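Local atomic coordinates of gene product PA4716 (Pseudomonas aeruginosa, PDB entry 1U0K), a protein that is of unknown function but is probably an isomerase, perhaps an epimerase, of the PhzF family. Residues A[5-10]-A[42-47]; A[85-90]-A[116-121]; A[206-211]-A[249-254]. All coordinates share one frame; numbering follows the deposited sequence.

Contact 1 (A[5-10]-A[42-47]); sequences RRYWQL and RELRQF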
loop_
_atom_site.group_PDB
_atom_site.type_symbol
_atom_site.label_atom_id
_atom_site.label_comp_id
_atom_site.label_asym_id
_atom_site.label_seq_id
_atom_site.Cartn_x
_atom_site.Cartn_y
_atom_site.Cartn_z
ATOM N N ARG A 5 6.897 -12.075 -19.168
ATOM C CA ARG A 5 6.139 -12.302 -17.944
ATOM C C ARG A 5 5.377 -11.031 -17.645
ATOM O O ARG A 5 5.843 -9.926 -17.946
ATOM C CB ARG A 5 7.048 -12.618 -16.770
ATOM C CG ARG A 5 7.923 -13.873 -16.926
ATOM C CD ARG A 5 9.385 -13.651 -16.546
ATOM N NE ARG A 5 9.965 -12.487 -17.236
ATOM C CZ ARG A 5 10.650 -11.499 -16.648
ATOM N NH1 ARG A 5 10.872 -11.498 -15.338
ATOM N NH2 ARG A 5 11.124 -10.496 -17.389
ATOM N N ARG A 6 4.190 -11.192 -17.086
ATOM C CA ARG A 6 3.280 -10.086 -16.896
ATOM C C ARG A 6 2.615 -10.180 -15.550
ATOM O O ARG A 6 2.458 -11.268 -14.988
ATOM C CB ARG A 6 2.153 -10.119 -17.927
ATOM C CG ARG A 6 2.604 -10.039 -19.368
ATOM C CD ARG A 6 1.551 -10.503 -20.373
ATOM N NE ARG A 6 1.056 -11.854 -20.101
ATOM C CZ ARG A 6 0.098 -12.468 -20.802
ATOM N NH1 ARG A 6 -0.483 -11.865 -21.841
ATOM N NH2 ARG A 6 -0.279 -13.694 -20.467
ATOM N N TYR A 7 2.204 -9.032 -15.044
ATOM C CA TYR A 7 1.156 -8.969 -14.045
ATOM C C TYR A 7 0.055 -8.044 -14.526
ATOM O O TYR A 7 0.219 -7.298 -15.512
ATOM C CB TYR A 7 1.697 -8.571 -12.669
ATOM C CG TYR A 7 2.151 -7.140 -12.549
ATOM C CD1 TYR A 7 1.252 -6.130 -12.307
ATOM C CD2 TYR A 7 3.490 -6.810 -12.705
ATOM C CE1 TYR A 7 1.669 -4.802 -12.198
ATOM C CE2 TYR A 7 3.923 -5.484 -12.585
ATOM C CZ TYR A 7 3.002 -4.493 -12.347
ATOM O OH TYR A 7 3.395 -3.174 -12.250
ATOM N N TRP A 8 -1.078 -8.109 -13.856
ATOM C CA TRP A 8 -2.262 -7.361 -14.244
ATOM C C TRP A 8 -2.866 -6.690 -13.039
ATOM O O TRP A 8 -2.947 -7.301 -11.985
ATOM C CB TRP A 8 -3.306 -8.283 -14.864
ATOM C CG TRP A 8 -2.792 -9.147 -15.967
ATOM C CD1 TRP A 8 -1.942 -10.224 -15.860
ATOM C CD2 TRP A 8 -3.110 -9.037 -17.360
ATOM N NE1 TRP A 8 -1.716 -10.770 -17.097
ATOM C CE2 TRP A 8 -2.422 -10.066 -18.032
ATOM C CE3 TRP A 8 -3.917 -8.168 -18.111
ATOM C CZ2 TRP A 8 -2.512 -10.248 -19.417
ATOM C CZ3 TRP A 8 -4.000 -8.353 -19.476
ATOM C CH2 TRP A 8 -3.310 -9.385 -20.109
ATOM N N GLN A 9 -3.327 -5.456 -13.211
ATOM C CA GLN A 9 -4.032 -4.709 -12.186
ATOM C C GLN A 9 -5.520 -4.805 -12.465
ATOM O O GLN A 9 -5.971 -4.477 -13.546
ATOM C CB GLN A 9 -3.575 -3.236 -12.188
ATOM C CG GLN A 9 -4.298 -2.343 -11.201
ATOM C CD GLN A 9 -4.055 -2.712 -9.751
ATOM O OE1 GLN A 9 -3.056 -3.358 -9.422
ATOM N NE2 GLN A 9 -4.974 -2.311 -8.883
ATOM N N LEU A 10 -6.264 -5.324 -11.496
ATOM C CA LEU A 10 -7.706 -5.524 -11.595
ATOM C C LEU A 10 -8.395 -4.870 -10.412
ATOM O O LEU A 10 -7.784 -4.666 -9.373
ATOM C CB LEU A 10 -8.039 -7.025 -11.549
ATOM C CG LEU A 10 -7.872 -7.850 -12.819
ATOM C CD1 LEU A 10 -6.452 -7.941 -13.271
ATOM C CD2 LEU A 10 -8.429 -9.245 -12.589
ATOM N N ARG A 42 4.871 -6.807 -2.018
ATOM C CA ARG A 42 5.273 -5.559 -1.366
ATOM C C ARG A 42 5.569 -4.469 -2.389
ATOM O O ARG A 42 5.333 -3.285 -2.130
ATOM C CB ARG A 42 6.465 -5.804 -0.449
ATOM C CG ARG A 42 6.053 -6.512 0.814
ATOM C CD ARG A 42 7.190 -7.153 1.575
ATOM N NE ARG A 42 6.644 -7.847 2.735
ATOM C CZ ARG A 42 7.322 -8.689 3.508
ATOM N NH1 ARG A 42 8.597 -8.955 3.266
ATOM N NH2 ARG A 42 6.715 -9.265 4.536
ATOM N N GLU A 43 6.071 -4.862 -3.553
ATOM C CA GLU A 43 6.320 -3.919 -4.643
ATOM C C GLU A 43 5.023 -3.260 -5.116
ATOM O O GLU A 43 4.960 -2.036 -5.243
ATOM C CB GLU A 43 6.975 -4.632 -5.821
ATOM C CG GLU A 43 7.407 -3.725 -6.955
ATOM C CD GLU A 43 8.566 -2.834 -6.599
ATOM O OE1 GLU A 43 8.735 -1.814 -7.283
ATOM O OE2 GLU A 43 9.342 -3.165 -5.669
ATOM N N LEU A 44 3.996 -4.060 -5.365
ATOM C CA LEU A 44 2.790 -3.552 -5.998
ATOM C C LEU A 44 1.816 -2.909 -5.016
ATOM O O LEU A 44 0.959 -2.131 -5.427
ATOM C CB LEU A 44 2.124 -4.656 -6.808
ATOM C CG LEU A 44 2.994 -5.190 -7.949
ATOM C CD1 LEU A 44 2.216 -6.179 -8.792
ATOM C CD2 LEU A 44 3.559 -4.039 -8.801
ATOM N N ARG A 45 1.942 -3.227 -3.724
ATOM C CA ARG A 45 1.206 -2.572 -2.629
ATOM C C ARG A 45 -0.314 -2.702 -2.680
ATOM O O ARG A 45 -1.031 -1.995 -1.968
ATOM C CB ARG A 45 1.646 -1.109 -2.496
ATOM C CG ARG A 45 3.116 -1.005 -2.192
ATOM C CD ARG A 45 3.656 0.375 -2.350
ATOM N NE ARG A 45 3.082 1.297 -1.383
ATOM C CZ ARG A 45 3.586 1.557 -0.190
ATOM N NH1 ARG A 45 4.672 0.925 0.230
ATOM N NH2 ARG A 45 2.994 2.455 0.594
ATOM N N GLN A 46 -0.815 -3.630 -3.489
ATOM C CA GLN A 46 -2.213 -3.996 -3.416
ATOM C C GLN A 46 -2.410 -4.817 -2.140
ATOM O O GLN A 46 -1.472 -5.483 -1.696
ATOM C CB GLN A 46 -2.609 -4.782 -4.668
ATOM C CG GLN A 46 -2.297 -4.027 -5.947
ATOM C CD GLN A 46 -3.044 -2.699 -6.032
ATOM O OE1 GLN A 46 -4.266 -2.671 -5.925
ATOM N NE2 GLN A 46 -2.304 -1.597 -6.216
ATOM N N PHE A 47 -3.586 -4.742 -1.548
ATOM C CA PHE A 47 -3.833 -5.392 -0.255
ATOM C C PHE A 47 -3.474 -6.880 -0.368
ATOM O O PHE A 47 -2.894 -7.449 0.550
ATOM C CB PHE A 47 -5.275 -5.198 0.215
ATOM C CG PHE A 47 -5.480 -5.444 1.694
ATOM C CD1 PHE A 47 -5.473 -4.387 2.606
ATOM C CD2 PHE A 47 -5.678 -6.729 2.174
ATOM C CE1 PHE A 47 -5.670 -4.616 3.972
ATOM C CE2 PHE A 47 -5.863 -6.961 3.545
ATOM C CZ PHE A 47 -5.857 -5.910 4.433
#
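The side-chain nitrogen NE2 of Gln-9 donates to two acceptors: OE1 of Gln-46 and a carboxylate oxygen of Glu-43 of the second subunit. The bond within the chain is 3.1 Å from Gln-9 NE2 to Gln-46 OE1 and nearly straight at the hydrogen (166°). Its two ends are used differently. The acceptor lies almost in the amide plane of Gln-9, whereas the donor stands steeply above the carbonyl plane of Gln-46, off the lone pairs; the two amides are turned 74° against each other. Gln-9 gets there by holding CG anti to its backbone N (chi1 177°) and then bending at chi2, which swings the amide across to Gln-46. The Gln-46 amide is itself held through NE2, by a weak bond to Leu-44 O and another to the carbonyl of Glu-43 of the second subunit, which helps set where OE1 faces. In this PhzF-family fold residues 42-47 run from the end of helix 34-44 into the following loop and meet strand 6-12. The chain leaves the helix at Arg-45, whose phi is positive, and Gln-46 comes two residues before Glu-48, the predicted active-site residue. The apolar half is a CH-pi interaction: Leu-44 CD1 sits over one face of the Tyr-7 ring, 3.7 Å from the centroid, while CD2 reaches the phenol end, 3.6 Å from Tyr-7 CZ. Leu-44 also touches Ala-24 and Phe-26 of strand 21-26.

Contact 2 (A[85-90]-A[116-121]); sequences LLHHLR and SGFYAE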
loop_
_atom_site.group_PDB
_atom_site.type_symbol
_atom_site.label_atom_id
_atom_site.label_comp_id
_atom_site.label_asym_id
_atom_site.label_seq_id
_atom_site.Cartn_x
_atom_site.Cartn_y
_atom_site.Cartn_z
ATOM N N LEU A 85 -9.492 -12.780 -15.120
ATOM C CA LEU A 85 -8.322 -12.656 -15.963
ATOM C C LEU A 85 -8.172 -13.886 -16.846
ATOM O O LEU A 85 -7.888 -13.754 -18.028
ATOM C CB LEU A 85 -7.045 -12.405 -15.145
ATOM C CG LEU A 85 -5.786 -12.372 -16.016
ATOM C CD1 LEU A 85 -5.828 -11.185 -16.977
ATOM C CD2 LEU A 85 -4.534 -12.359 -15.191
ATOM N N LEU A 86 -8.373 -15.079 -16.289
ATOM C CA LEU A 86 -8.269 -16.301 -17.087
ATOM C C LEU A 86 -9.290 -16.312 -18.226
ATOM O O LEU A 86 -8.983 -16.780 -19.311
ATOM C CB LEU A 86 -8.422 -17.534 -16.204
ATOM C CG LEU A 86 -7.271 -17.762 -15.226
ATOM C CD1 LEU A 86 -7.631 -18.869 -14.252
ATOM C CD2 LEU A 86 -5.982 -18.109 -15.928
ATOM N N HIS A 87 -10.481 -15.787 -17.972
ATOM C CA HIS A 87 -11.531 -15.656 -18.997
ATOM C C HIS A 87 -11.071 -14.681 -20.082
ATOM O O HIS A 87 -11.194 -14.958 -21.279
ATOM C CB HIS A 87 -12.817 -15.166 -18.338
ATOM C CG HIS A 87 -14.073 -15.412 -19.121
ATOM N ND1 HIS A 87 -14.153 -15.316 -20.493
ATOM C CD2 HIS A 87 -15.323 -15.707 -18.693
ATOM C CE1 HIS A 87 -15.399 -15.561 -20.873
ATOM N NE2 HIS A 87 -16.124 -15.804 -19.798
ATOM N N HIS A 88 -10.508 -13.555 -19.668
ATOM C CA HIS A 88 -9.947 -12.581 -20.620
ATOM C C HIS A 88 -8.875 -13.198 -21.531
ATOM O O HIS A 88 -8.886 -12.989 -22.746
ATOM C CB HIS A 88 -9.374 -11.382 -19.848
ATOM C CG HIS A 88 -8.621 -10.413 -20.704
ATOM N ND1 HIS A 88 -9.230 -9.642 -21.671
ATOM C CD2 HIS A 88 -7.306 -10.102 -20.745
ATOM C CE1 HIS A 88 -8.319 -8.888 -22.262
ATOM N NE2 HIS A 88 -7.142 -9.153 -21.725
ATOM N N LEU A 89 -7.968 -13.976 -20.949
ATOM C CA LEU A 89 -6.879 -14.603 -21.691
ATOM C C LEU A 89 -7.363 -15.722 -22.618
ATOM O O LEU A 89 -6.865 -15.850 -23.729
ATOM C CB LEU A 89 -5.815 -15.140 -20.732
ATOM C CG LEU A 89 -5.074 -14.054 -19.947
ATOM C CD1 LEU A 89 -4.174 -14.702 -18.896
ATOM C CD2 LEU A 89 -4.275 -13.149 -20.866
ATOM N N ARG A 90 -8.341 -16.508 -22.180
ATOM C CA ARG A 90 -8.816 -17.642 -22.980
ATOM C C ARG A 90 -9.715 -17.171 -24.126
ATOM O O ARG A 90 -9.658 -17.715 -25.229
ATOM C CB ARG A 90 -9.582 -18.632 -22.106
ATOM C CG ARG A 90 -10.022 -19.917 -22.830
ATOM C CD ARG A 90 -10.814 -20.867 -21.938
ATOM N NE ARG A 90 -10.803 -22.255 -22.410
ATOM C CZ ARG A 90 -11.484 -22.709 -23.459
ATOM N NH1 ARG A 90 -12.267 -21.904 -24.177
ATOM N NH2 ARG A 90 -11.393 -23.996 -23.789
ATOM N N SER A 116 -18.180 -3.929 -19.502
ATOM C CA SER A 116 -16.767 -3.650 -19.769
ATOM C C SER A 116 -15.824 -4.704 -19.162
ATOM O O SER A 116 -14.623 -4.759 -19.499
ATOM C CB SER A 116 -16.393 -2.257 -19.235
ATOM O OG SER A 116 -16.750 -2.098 -17.861
ATOM N N GLY A 117 -16.353 -5.536 -18.272
ATOM C CA GLY A 117 -15.536 -6.524 -17.594
ATOM C C GLY A 117 -16.190 -7.882 -17.472
ATOM O O GLY A 117 -16.638 -8.462 -18.466
ATOM N N PHE A 118 -16.207 -8.390 -16.247
ATOM C CA PHE A 118 -16.626 -9.751 -15.947
ATOM C C PHE A 118 -17.437 -9.798 -14.663
ATOM O O PHE A 118 -17.414 -8.871 -13.861
ATOM C CB PHE A 118 -15.396 -10.671 -15.796
ATOM C CG PHE A 118 -14.546 -10.737 -17.033
ATOM C CD1 PHE A 118 -13.569 -9.781 -17.274
ATOM C CD2 PHE A 118 -14.754 -11.727 -17.983
ATOM C CE1 PHE A 118 -12.819 -9.812 -18.446
ATOM C CE2 PHE A 118 -14.004 -11.773 -19.141
ATOM C CZ PHE A 118 -13.029 -10.814 -19.373
ATOM N N TYR A 119 -18.189 -10.876 -14.507
ATOM C CA TYR A 119 -18.760 -11.259 -13.229
ATOM C C TYR A 119 -18.187 -12.622 -12.901
ATOM O O TYR A 119 -18.245 -13.532 -13.721
ATOM C CB TYR A 119 -20.294 -11.341 -13.286
ATOM C CG TYR A 119 -20.897 -11.536 -11.920
ATOM C CD1 TYR A 119 -21.159 -10.454 -11.101
ATOM C CD2 TYR A 119 -21.172 -12.808 -11.438
ATOM C CE1 TYR A 119 -21.696 -10.630 -9.836
ATOM C CE2 TYR A 119 -21.698 -12.998 -10.173
ATOM C CZ TYR A 119 -21.956 -11.906 -9.378
ATOM O OH TYR A 119 -22.484 -12.110 -8.126
ATOM N N ALA A 120 -17.645 -12.762 -11.699
ATOM C CA ALA A 120 -17.056 -14.007 -11.254
ATOM C C ALA A 120 -17.663 -14.449 -9.929
ATOM O O ALA A 120 -18.023 -13.625 -9.091
ATOM C CB ALA A 120 -15.553 -13.855 -11.123
ATOM N N GLU A 121 -17.760 -15.761 -9.749
ATOM C CA GLU A 121 -18.321 -16.345 -8.541
ATOM C C GLU A 121 -17.532 -17.570 -8.124
ATOM O O GLU A 121 -17.009 -18.299 -8.960
ATOM C CB GLU A 121 -19.765 -16.736 -8.822
ATOM C CG GLU A 121 -20.540 -17.307 -7.659
ATOM C CD GLU A 121 -21.921 -17.725 -8.114
ATOM O OE1 GLU A 121 -22.762 -16.833 -8.348
ATOM O OE2 GLU A 121 -22.155 -18.941 -8.278
#
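Phe-118 carries the side of strand 117-129 in its meeting with residues 85-90 of helix 78-90, and its ring touches both His-87 and His-88. With His-87 it forms an oblique aromatic pair, 5.2 Å between the ring centroids and the planes inclined at 48°. On the histidine's side, the phenylalanine comes over one face of the imidazole and touches it chiefly with CE2, which lies 3.6 Å from His-87 CG; CD2 is a little farther off. The same CE2 also meets the methylene, at 3.7 Å from Phe-118 CE2 to His-87 CB. Phe-118 points its ring at the helix with CG beside the backbone N and anti to the carbonyl carbon (chi1 -60°).

Apolar contact is added by the next residue of the helix. His-88 offers its CB rather than its imidazole, 3.7 Å from Phe-118 CZ, while the ring of His-88 turns away from the strand. The phenylalanine thus leans on two successive helix residues, CE2 on one and CZ on the other.

As for polar bonding, His-87 NE2 makes a weak hydrogen bond to the carbonyl of Asn-94. Around the pair, His-87 also touches Ser-111 and Arg-113 of strand 106-114 and Gln-96 of strand 96-101, and His-88 and Phe-118 both rest on Leu-276 of strand 267-282, so that helix 78-90 packs across neighbouring strands.

Contact 3 (A[206-211]-A[249-254]); sequences EGRTWD and GRFLER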
loop_
_atom_site.group_PDB
_atom_site.type_symbol
_atom_site.label_atom_id
_atom_site.label_comp_id
_atom_site.label_asym_id
_atom_site.label_seq_id
_atom_site.Cartn_x
_atom_site.Cartn_y
_atom_site.Cartn_z
ATOM N N GLU A 206 -23.253 -4.777 6.790
ATOM C CA GLU A 206 -22.061 -4.016 6.466
ATOM C C GLU A 206 -20.969 -4.398 7.440
ATOM O O GLU A 206 -21.234 -4.656 8.614
ATOM C CB GLU A 206 -22.339 -2.522 6.562
ATOM C CG GLU A 206 -21.158 -1.648 6.173
ATOM C CD GLU A 206 -21.550 -0.196 5.997
ATOM O OE1 GLU A 206 -22.378 0.294 6.794
ATOM O OE2 GLU A 206 -21.048 0.449 5.058
ATOM N N GLY A 207 -19.735 -4.429 6.951
ATOM C CA GLY A 207 -18.617 -4.835 7.774
ATOM C C GLY A 207 -17.396 -3.953 7.633
ATOM O O GLY A 207 -17.298 -3.124 6.729
ATOM N N ARG A 208 -16.473 -4.132 8.567
ATOM C CA ARG A 208 -15.180 -3.459 8.536
ATOM C C ARG A 208 -14.097 -4.409 9.015
ATOM O O ARG A 208 -14.289 -5.159 9.962
ATOM C CB ARG A 208 -15.193 -2.227 9.439
ATOM C CG ARG A 208 -15.992 -1.070 8.878
ATOM C CD ARG A 208 -15.810 0.231 9.650
ATOM N NE ARG A 208 -14.571 0.918 9.305
ATOM C CZ ARG A 208 -14.226 2.129 9.741
ATOM N NH1 ARG A 208 -15.017 2.814 10.559
ATOM N NH2 ARG A 208 -13.081 2.663 9.363
ATOM N N THR A 209 -12.947 -4.364 8.353
ATOM C CA THR A 209 -11.816 -5.196 8.747
ATOM C C THR A 209 -10.502 -4.579 8.269
ATOM O O THR A 209 -10.468 -3.859 7.272
ATOM C CB THR A 209 -12.012 -6.632 8.210
ATOM O OG1 THR A 209 -11.169 -7.556 8.915
ATOM C CG2 THR A 209 -11.612 -6.761 6.735
ATOM N N TRP A 210 -9.436 -4.880 9.001
ATOM C CA TRP A 210 -8.125 -4.262 8.809
ATOM C C TRP A 210 -7.053 -5.334 8.730
ATOM O O TRP A 210 -7.312 -6.507 9.006
ATOM C CB TRP A 210 -7.803 -3.353 10.000
ATOM C CG TRP A 210 -8.607 -2.086 10.076
ATOM C CD1 TRP A 210 -8.239 -0.856 9.610
ATOM C CD2 TRP A 210 -9.901 -1.918 10.666
ATOM N NE1 TRP A 210 -9.226 0.064 9.867
ATOM C CE2 TRP A 210 -10.259 -0.559 10.514
ATOM C CE3 TRP A 210 -10.801 -2.780 11.306
ATOM C CZ2 TRP A 210 -11.478 -0.044 10.977
ATOM C CZ3 TRP A 210 -12.015 -2.264 11.767
ATOM C CH2 TRP A 210 -12.336 -0.910 11.596
ATOM N N ASP A 211 -5.838 -4.920 8.382
ATOM C CA ASP A 211 -4.672 -5.765 8.624
ATOM C C ASP A 211 -4.525 -5.982 10.137
ATOM O O ASP A 211 -5.271 -5.406 10.931
ATOM C CB ASP A 211 -3.395 -5.177 7.992
ATOM C CG ASP A 211 -3.010 -3.812 8.552
ATOM O OD1 ASP A 211 -3.339 -3.496 9.711
ATOM O OD2 ASP A 211 -2.338 -2.991 7.890
ATOM N N GLY A 249 -16.373 -1.069 2.522
ATOM C CA GLY A 249 -15.474 -0.138 1.862
ATOM C C GLY A 249 -15.869 1.327 1.866
ATOM O O GLY A 249 -15.092 2.165 1.411
ATOM N N ARG A 250 -17.040 1.657 2.398
ATOM C CA ARG A 250 -17.538 3.030 2.297
ATOM C C ARG A 250 -16.732 4.026 3.138
ATOM O O ARG A 250 -16.651 5.199 2.786
ATOM C CB ARG A 250 -19.044 3.098 2.602
ATOM C CG ARG A 250 -19.447 3.314 4.048
ATOM C CD ARG A 250 -20.945 3.580 4.205
ATOM N NE ARG A 250 -21.455 3.186 5.516
ATOM C CZ ARG A 250 -21.396 3.941 6.613
ATOM N NH1 ARG A 250 -20.862 5.160 6.587
ATOM N NH2 ARG A 250 -21.888 3.469 7.751
ATOM N N PHE A 251 -16.127 3.555 4.228
ATOM C CA PHE A 251 -15.268 4.401 5.065
ATOM C C PHE A 251 -13.906 4.689 4.418
ATOM O O PHE A 251 -13.146 5.525 4.906
ATOM C CB PHE A 251 -15.070 3.770 6.447
ATOM C CG PHE A 251 -16.349 3.609 7.228
ATOM C CD1 PHE A 251 -17.036 2.403 7.217
ATOM C CD2 PHE A 251 -16.872 4.669 7.959
ATOM C CE1 PHE A 251 -18.221 2.252 7.924
ATOM C CE2 PHE A 251 -18.056 4.521 8.672
ATOM C CZ PHE A 251 -18.729 3.311 8.656
ATOM N N LEU A 252 -13.598 3.978 3.335
ATOM C CA LEU A 252 -12.433 4.260 2.491
ATOM C C LEU A 252 -12.816 4.981 1.195
ATOM O O LEU A 252 -11.999 5.093 0.276
ATOM C CB LEU A 252 -11.736 2.948 2.128
ATOM C CG LEU A 252 -11.067 2.225 3.288
ATOM C CD1 LEU A 252 -10.911 0.752 2.952
ATOM C CD2 LEU A 252 -9.720 2.871 3.599
ATOM N N GLU A 253 -14.060 5.455 1.121
ATOM C CA GLU A 253 -14.614 6.069 -0.086
ATOM C C GLU A 253 -14.559 5.139 -1.312
ATOM O O GLU A 253 -14.470 5.591 -2.457
ATOM C CB GLU A 253 -13.938 7.422 -0.360
ATOM C CG GLU A 253 -14.727 8.599 0.195
ATOM C CD GLU A 253 -14.889 8.541 1.699
ATOM O OE1 GLU A 253 -13.921 8.870 2.421
ATOM O OE2 GLU A 253 -15.987 8.167 2.163
ATOM N N ARG A 254 -14.634 3.835 -1.047
ATOM C CA ARG A 254 -14.723 2.810 -2.084
ATOM C C ARG A 254 -15.841 1.824 -1.729
ATOM O O ARG A 254 -15.591 0.630 -1.531
ATOM C CB ARG A 254 -13.376 2.091 -2.245
ATOM C CG ARG A 254 -12.376 2.902 -3.066
ATOM C CD ARG A 254 -10.971 2.342 -3.092
ATOM N NE ARG A 254 -10.757 1.434 -4.222
ATOM C CZ ARG A 254 -10.410 1.804 -5.460
ATOM N NH1 ARG A 254 -10.198 3.076 -5.766
ATOM N NH2 ARG A 254 -10.242 0.878 -6.400
HETATM O O HOH W 1 -19.488 -0.286 3.138
HETATM O O HOH W 2 -17.517 -0.669 5.474
#
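Phe-251 packs its ring flat against the guanidinium of Arg-208, a stacked cation-pi pair that joins strand 206-208 to the 3-10 turn in the loop between strands 244-248 and 256-262. This is the tight part of the contact. The two planes are only 8° apart and their centres 4.0 Å, with Arg-208 NH1 over the middle of the ring. The arginine bends at chi3 to bring its flat end over the phenylalanine, and its CD comes 3.5 Å from Phe-251 CD1. The same guanidinium is held by a salt bridge from NH2 to Glu-217 and by a hydrogen bond from NH1 to the carbonyl of Leu-176, which would fix its rotation against the ring. Over the opposite face of Phe-251, toward the rim, lies CG of Arg-250, so two arginines flank the ring.

On the looser, more exposed side, Glu-206 and Arg-250 form a salt bridge in which the closest atoms, Glu-206 OE2 and Arg-250 NE, are 2.8 Å apart. Its hydrogen bonds are weak: at that shortest pair the N-H is bent to 127°, and the carboxylate and guanidinium planes are 46° apart, so the groups do not meet as a flat two-pronged pair. One water donates to Glu-206 OE2 and accepts from Arg-250 N. Separately, a second water bridges the buried backbones of the two segments, 2.8 Å from Gly-207 O and 3.2 Å from Gly-249 N.

How the contacts relate
The three contacts follow one another in series along the chain. Contacts 1 and 2 have centres about 17 Å apart and meet directly: Trp-8, on strand 6-12, packs on helix 78-90, with Trp-8 CD1 3.4 Å from Leu-85 CD2. Contact 3 stands apart from contact 2, about 14 Å away at the nearest atoms, but grazes contact 1 where Phe-47 CZ comes 4.1 Å from Asp-211 N. Contact 1 is the one near the predicted active-site residue, the side chain of Gln-46 being about 6 Å from that of Glu-48. Contacts 1 and 3 are also linked across the dimer, since Glu-43 pairs with Arg-254 of the second subunit.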